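Local coordinates for protein Non-reducing end alpha-L-arabinofuranosidase BoGH43B (PDB 5JOZ) that removes terminal non-reducing alpha-L-arabinofuranosyl residues from the side branches of xyloglucan, turning S units into X units, at residues K135-L149 against T158-L170. Sequence-based numbering, arbitrary orientation.
Sequences KMYFLSPDNQGSFLL and TFVEALRKVASGL
Leu149 and Arg164 exchange a reciprocal pair of backbone hydrogen bonds and so set the register at this end of strands 146-149 and 162-168, the two antiparallel strands at the edge of a propeller blade. Further along, Phe147 N donates a straight hydrogen bond to Ala167 O (3.0 Å), as in a regular ladder, but Phe147 O accepts from Val166 N, not Ala167 N. This one-residue shift is a beta bulge, and it turns Val166 so that its CG1 lies 3.6 Å from Leu149 CB. Gly169 N closes the ladder on Gly145 O.

Polar side chains add two grips. Lys165 runs extended as far as CE and bends only at its last torsion (chi4 83°), which brings NZ to Ser146 OG at 2.7 Å. At the other end Lys135 NZ meets the syn lone pair of Glu161 OE1, also at 2.7 Å, in a salt bridge whose chains cross at about a right angle.

The apolar contacts gather round Phe138 and Leu148. The edge of Phe159 points at the face of Phe138 in a T-shaped stack, planes at 87°, with Phe159 CZ over the centre of the Phe138 ring. Leu163 CD2 reaches Phe138 CD1 at 3.6 Å, while Leu148 CD2 rests on the backbone of Lys165.

Strand 159-168 is one of two edge strands of this four-stranded blade of the five-bladed GH43 propeller. The side chain of Phe147 packs on Pro178 and Gln205 of the next blade and lies about 7 Å from that of Glu176, the inferred proton donor; Arg164 makes a cation-pi contact with Trp211.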
loop_
_atom_site.group_PDB
_atom_site.type_symbol
_atom_site.label_atom_id
_atom_site.label_comp_id
_atom_site.label_asym_id
_atom_site.label_seq_id
_atom_site.Cartn_x
_atom_site.Cartn_y
_atom_site.Cartn_z
ATOM N N LYS A 135 0.342 4.506 30.306
ATOM C CA LYS A 135 0.940 3.223 29.926
ATOM C C LYS A 135 0.820 3.030 28.427
ATOM O O LYS A 135 -0.138 3.499 27.800
ATOM C CB LYS A 135 0.226 2.057 30.600
ATOM C CG LYS A 135 0.207 2.119 32.114
ATOM C CD LYS A 135 -0.409 0.861 32.702
ATOM C CE LYS A 135 -0.370 0.878 34.221
ATOM N NZ LYS A 135 -0.397 -0.511 34.748
ATOM N N MET A 136 1.788 2.314 27.866
ATOM C CA MET A 136 1.806 1.972 26.452
ATOM C C MET A 136 1.437 0.497 26.312
ATOM O O MET A 136 2.287 -0.382 26.507
ATOM C CB MET A 136 3.190 2.253 25.874
ATOM C CG MET A 136 3.391 1.863 24.422
ATOM S SD MET A 136 5.042 2.364 23.912
ATOM C CE MET A 136 5.317 1.346 22.468
ATOM N N TYR A 137 0.166 0.242 25.970
ATOM C CA TYR A 137 -0.345 -1.121 25.787
ATOM C C TYR A 137 0.063 -1.690 24.431
ATOM O O TYR A 137 0.105 -0.966 23.445
ATOM C CB TYR A 137 -1.874 -1.172 25.931
ATOM C CG TYR A 137 -2.340 -1.051 27.351
ATOM C CD1 TYR A 137 -2.516 -2.184 28.139
ATOM C CD2 TYR A 137 -2.615 0.194 27.915
ATOM C CE1 TYR A 137 -2.932 -2.077 29.456
ATOM C CE2 TYR A 137 -3.047 0.306 29.231
ATOM C CZ TYR A 137 -3.193 -0.834 29.992
ATOM O OH TYR A 137 -3.617 -0.745 31.288
ATOM N N PHE A 138 0.357 -2.987 24.409
ATOM C CA PHE A 138 0.700 -3.735 23.195
ATOM C C PHE A 138 -0.343 -4.828 23.121
ATOM O O PHE A 138 -0.457 -5.617 24.049
ATOM C CB PHE A 138 2.114 -4.338 23.292
ATOM C CG PHE A 138 2.501 -5.250 22.136
ATOM C CD1 PHE A 138 2.071 -6.585 22.089
ATOM C CD2 PHE A 138 3.342 -4.791 21.119
ATOM C CE1 PHE A 138 2.438 -7.425 21.041
ATOM C CE2 PHE A 138 3.714 -5.629 20.062
ATOM C CZ PHE A 138 3.262 -6.949 20.022
ATOM N N LEU A 139 -1.103 -4.851 22.027
ATOM C CA LEU A 139 -2.090 -5.871 21.773
ATOM C C LEU A 139 -1.721 -6.541 20.445
ATOM O O LEU A 139 -1.409 -5.855 19.466
ATOM C CB LEU A 139 -3.471 -5.223 21.739
ATOM C CG LEU A 139 -4.697 -6.085 21.423
ATOM C CD1 LEU A 139 -4.963 -7.112 22.509
ATOM C CD2 LEU A 139 -5.918 -5.200 21.228
ATOM N N SER A 140 -1.717 -7.870 20.422
ATOM C CA SER A 140 -1.535 -8.613 19.190
ATOM C C SER A 140 -2.294 -9.928 19.246
ATOM O O SER A 140 -2.576 -10.415 20.342
ATOM C CB SER A 140 -0.059 -8.903 18.963
ATOM O OG SER A 140 0.373 -9.985 19.775
ATOM N N PRO A 141 -2.622 -10.511 18.073
ATOM C CA PRO A 141 -3.052 -11.903 18.031
ATOM C C PRO A 141 -1.869 -12.828 18.221
ATOM O O PRO A 141 -0.735 -12.401 18.026
ATOM C CB PRO A 141 -3.634 -12.062 16.626
ATOM C CG PRO A 141 -2.938 -11.044 15.805
ATOM C CD PRO A 141 -2.622 -9.903 16.734
ATOM N N ASP A 142 -2.135 -14.080 18.591
ATOM C CA ASP A 142 -1.075 -15.061 18.863
ATOM C C ASP A 142 -0.940 -16.166 17.802
ATOM O O ASP A 142 -0.244 -17.157 18.033
ATOM C CB ASP A 142 -1.217 -15.632 20.293
ATOM C CG ASP A 142 -2.279 -16.731 20.421
ATOM O OD1 ASP A 142 -3.217 -16.805 19.603
ATOM O OD2 ASP A 142 -2.166 -17.533 21.373
ATOM N N ASN A 143 -1.592 -15.991 16.650
ATOM C CA ASN A 143 -1.614 -17.001 15.578
ATOM C C ASN A 143 -2.217 -18.338 16.033
ATOM O O ASN A 143 -1.921 -19.387 15.455
ATOM C CB ASN A 143 -0.205 -17.208 14.990
ATOM N N GLN A 144 -3.046 -18.284 17.078
ATOM C CA GLN A 144 -3.783 -19.435 17.597
ATOM C C GLN A 144 -5.232 -19.067 18.006
ATOM O O GLN A 144 -5.855 -19.775 18.808
ATOM C CB GLN A 144 -3.028 -20.029 18.796
ATOM N N GLY A 145 -5.763 -17.978 17.443
ATOM C CA GLY A 145 -7.127 -17.519 17.719
ATOM C C GLY A 145 -7.316 -16.562 18.893
ATOM O O GLY A 145 -8.427 -16.072 19.095
ATOM N N SER A 146 -6.254 -16.272 19.649
ATOM C CA SER A 146 -6.345 -15.471 20.877
ATOM C C SER A 146 -5.683 -14.106 20.741
ATOM O O SER A 146 -4.864 -13.909 19.843
ATOM C CB SER A 146 -5.718 -16.243 22.030
ATOM O OG SER A 146 -6.411 -17.468 22.237
ATOM N N PHE A 147 -6.047 -13.167 21.625
ATOM C CA PHE A 147 -5.421 -11.830 21.657
ATOM C C PHE A 147 -4.598 -11.651 22.931
ATOM O O PHE A 147 -5.066 -12.000 24.009
ATOM C CB PHE A 147 -6.465 -10.721 21.570
ATOM C CG PHE A 147 -7.255 -10.738 20.301
ATOM C CD1 PHE A 147 -6.612 -10.665 19.068
ATOM C CD2 PHE A 147 -8.641 -10.818 20.329
ATOM C CE1 PHE A 147 -7.333 -10.691 17.881
ATOM C CE2 PHE A 147 -9.374 -10.840 19.144
ATOM C CZ PHE A 147 -8.717 -10.777 17.919
ATOM N N LEU A 148 -3.391 -11.098 22.790
ATOM C CA LEU A 148 -2.432 -10.965 23.893
ATOM C C LEU A 148 -2.231 -9.508 24.221
ATOM O O LEU A 148 -1.955 -8.713 23.331
ATOM C CB LEU A 148 -1.083 -11.561 23.503
ATOM C CG LEU A 148 -1.102 -13.007 23.024
ATOM C CD1 LEU A 148 0.296 -13.426 22.592
ATOM C CD2 LEU A 148 -1.656 -13.944 24.087
ATOM N N LEU A 149 -2.369 -9.157 25.491
ATOM C CA LEU A 149 -2.132 -7.797 25.953
ATOM C C LEU A 149 -0.885 -7.768 26.842
ATOM O O LEU A 149 -0.619 -8.720 27.573
ATOM C CB LEU A 149 -3.338 -7.284 26.734
ATOM C CG LEU A 149 -3.367 -5.779 27.017
ATOM C CD1 LEU A 149 -3.526 -4.950 25.739
ATOM C CD2 LEU A 149 -4.497 -5.478 27.992
ATOM N N THR A 158 10.823 -2.640 25.783
ATOM C CA THR A 158 10.824 -3.839 26.623
ATOM C C THR A 158 9.474 -3.950 27.321
ATOM O O THR A 158 8.828 -2.942 27.619
ATOM C CB THR A 158 11.939 -3.785 27.701
ATOM O OG1 THR A 158 13.136 -3.210 27.150
ATOM C CG2 THR A 158 12.243 -5.188 28.240
ATOM N N PHE A 159 9.053 -5.177 27.587
ATOM C CA PHE A 159 7.809 -5.409 28.308
ATOM C C PHE A 159 7.998 -5.203 29.804
ATOM O O PHE A 159 8.723 -5.967 30.448
ATOM C CB PHE A 159 7.269 -6.811 28.021
ATOM C CG PHE A 159 6.758 -6.957 26.628
ATOM C CD1 PHE A 159 5.506 -6.464 26.289
ATOM C CD2 PHE A 159 7.543 -7.537 25.641
ATOM C CE1 PHE A 159 5.032 -6.577 24.995
ATOM C CE2 PHE A 159 7.072 -7.655 24.345
ATOM C CZ PHE A 159 5.817 -7.171 24.023
ATOM N N VAL A 160 7.366 -4.151 30.332
ATOM C CA VAL A 160 7.288 -3.917 31.782
ATOM C C VAL A 160 6.228 -4.821 32.435
ATOM O O VAL A 160 6.446 -5.318 33.549
ATOM C CB VAL A 160 7.100 -2.412 32.152
ATOM C CG1 VAL A 160 8.263 -1.590 31.619
ATOM C CG2 VAL A 160 5.778 -1.823 31.661
ATOM N N GLU A 161 5.091 -5.017 31.751
ATOM C CA GLU A 161 4.108 -6.062 32.103
ATOM C C GLU A 161 4.045 -7.005 30.905
ATOM O O GLU A 161 3.774 -6.569 29.785
ATOM C CB GLU A 161 2.712 -5.483 32.420
ATOM C CG GLU A 161 2.709 -4.307 33.404
ATOM C CD GLU A 161 1.315 -3.828 33.833
ATOM O OE1 GLU A 161 1.126 -2.587 33.911
ATOM O OE2 GLU A 161 0.420 -4.672 34.116
ATOM N N ALA A 162 4.303 -8.289 31.136
ATOM C CA ALA A 162 4.440 -9.250 30.043
ATOM C C ALA A 162 3.120 -9.587 29.374
ATOM O O ALA A 162 2.049 -9.444 29.964
ATOM C CB ALA A 162 5.099 -10.521 30.531
ATOM N N LEU A 163 3.237 -10.053 28.134
ATOM C CA LEU A 163 2.112 -10.511 27.345
ATOM C C LEU A 163 1.339 -11.603 28.058
ATOM O O LEU A 163 1.943 -12.526 28.590
ATOM C CB LEU A 163 2.590 -11.095 26.013
ATOM C CG LEU A 163 3.287 -10.186 25.010
ATOM C CD1 LEU A 163 3.540 -10.971 23.737
ATOM C CD2 LEU A 163 2.462 -8.945 24.723
ATOM N N ARG A 164 0.010 -11.498 28.046
ATOM C CA ARG A 164 -0.861 -12.613 28.422
ATOM C C ARG A 164 -2.175 -12.591 27.632
ATOM O O ARG A 164 -2.624 -11.527 27.190
ATOM C CB ARG A 164 -1.139 -12.584 29.922
ATOM C CG ARG A 164 -2.120 -11.517 30.387
ATOM C CD ARG A 164 -1.871 -11.137 31.841
ATOM N NE ARG A 164 -0.685 -10.288 31.963
ATOM C CZ ARG A 164 -0.015 -10.047 33.091
ATOM N NH1 ARG A 164 -0.390 -10.587 34.254
ATOM N NH2 ARG A 164 1.052 -9.248 33.050
ATOM N N LYS A 165 -2.780 -13.769 27.474
ATOM C CA LYS A 165 -4.097 -13.903 26.841
ATOM C C LYS A 165 -5.168 -13.165 27.665
ATOM O O LYS A 165 -5.302 -13.391 28.879
ATOM C CB LYS A 165 -4.458 -15.387 26.665
ATOM C CG LYS A 165 -5.829 -15.694 26.059
ATOM C CD LYS A 165 -6.011 -17.210 25.896
ATOM C CE LYS A 165 -7.468 -17.658 25.784
ATOM N NZ LYS A 165 -8.030 -17.533 24.406
ATOM N N VAL A 166 -5.888 -12.263 26.996
ATOM C CA VAL A 166 -7.000 -11.513 27.597
ATOM C C VAL A 166 -8.361 -11.788 26.937
ATOM O O VAL A 166 -9.398 -11.604 27.565
ATOM C CB VAL A 166 -6.739 -9.983 27.586
ATOM C CG1 VAL A 166 -5.491 -9.651 28.373
ATOM C CG2 VAL A 166 -6.632 -9.422 26.162
ATOM N N ALA A 167 -8.371 -12.189 25.671
ATOM C CA ALA A 167 -9.631 -12.441 24.952
ATOM C C ALA A 167 -9.321 -13.323 23.769
ATOM O O ALA A 167 -8.192 -13.760 23.625
ATOM C CB ALA A 167 -10.246 -11.123 24.490
ATOM N N SER A 168 -10.315 -13.591 22.929
ATOM C CA SER A 168 -10.075 -14.284 21.670
ATOM C C SER A 168 -11.015 -13.795 20.569
ATOM O O SER A 168 -11.818 -12.871 20.762
ATOM C CB SER A 168 -10.190 -15.803 21.883
ATOM O OG SER A 168 -11.520 -16.256 21.756
ATOM N N GLY A 169 -10.889 -14.400 19.398
ATOM C CA GLY A 169 -11.804 -14.124 18.306
ATOM C C GLY A 169 -13.174 -14.660 18.653
ATOM O O GLY A 169 -13.302 -15.513 19.535
ATOM N N LEU A 170 -14.183 -14.156 17.946
ATOM C CA LEU A 170 -15.597 -14.421 18.230
ATOM C C LEU A 170 -16.262 -15.453 17.307
ATOM O O LEU A 170 -17.471 -15.398 17.116
ATOM C CB LEU A 170 -16.372 -13.099 18.184
ATOM C CG LEU A 170 -15.743 -11.952 18.979
ATOM C CD1 LEU A 170 -16.577 -10.683 18.861
ATOM C CD2 LEU A 170 -15.558 -12.344 20.448
#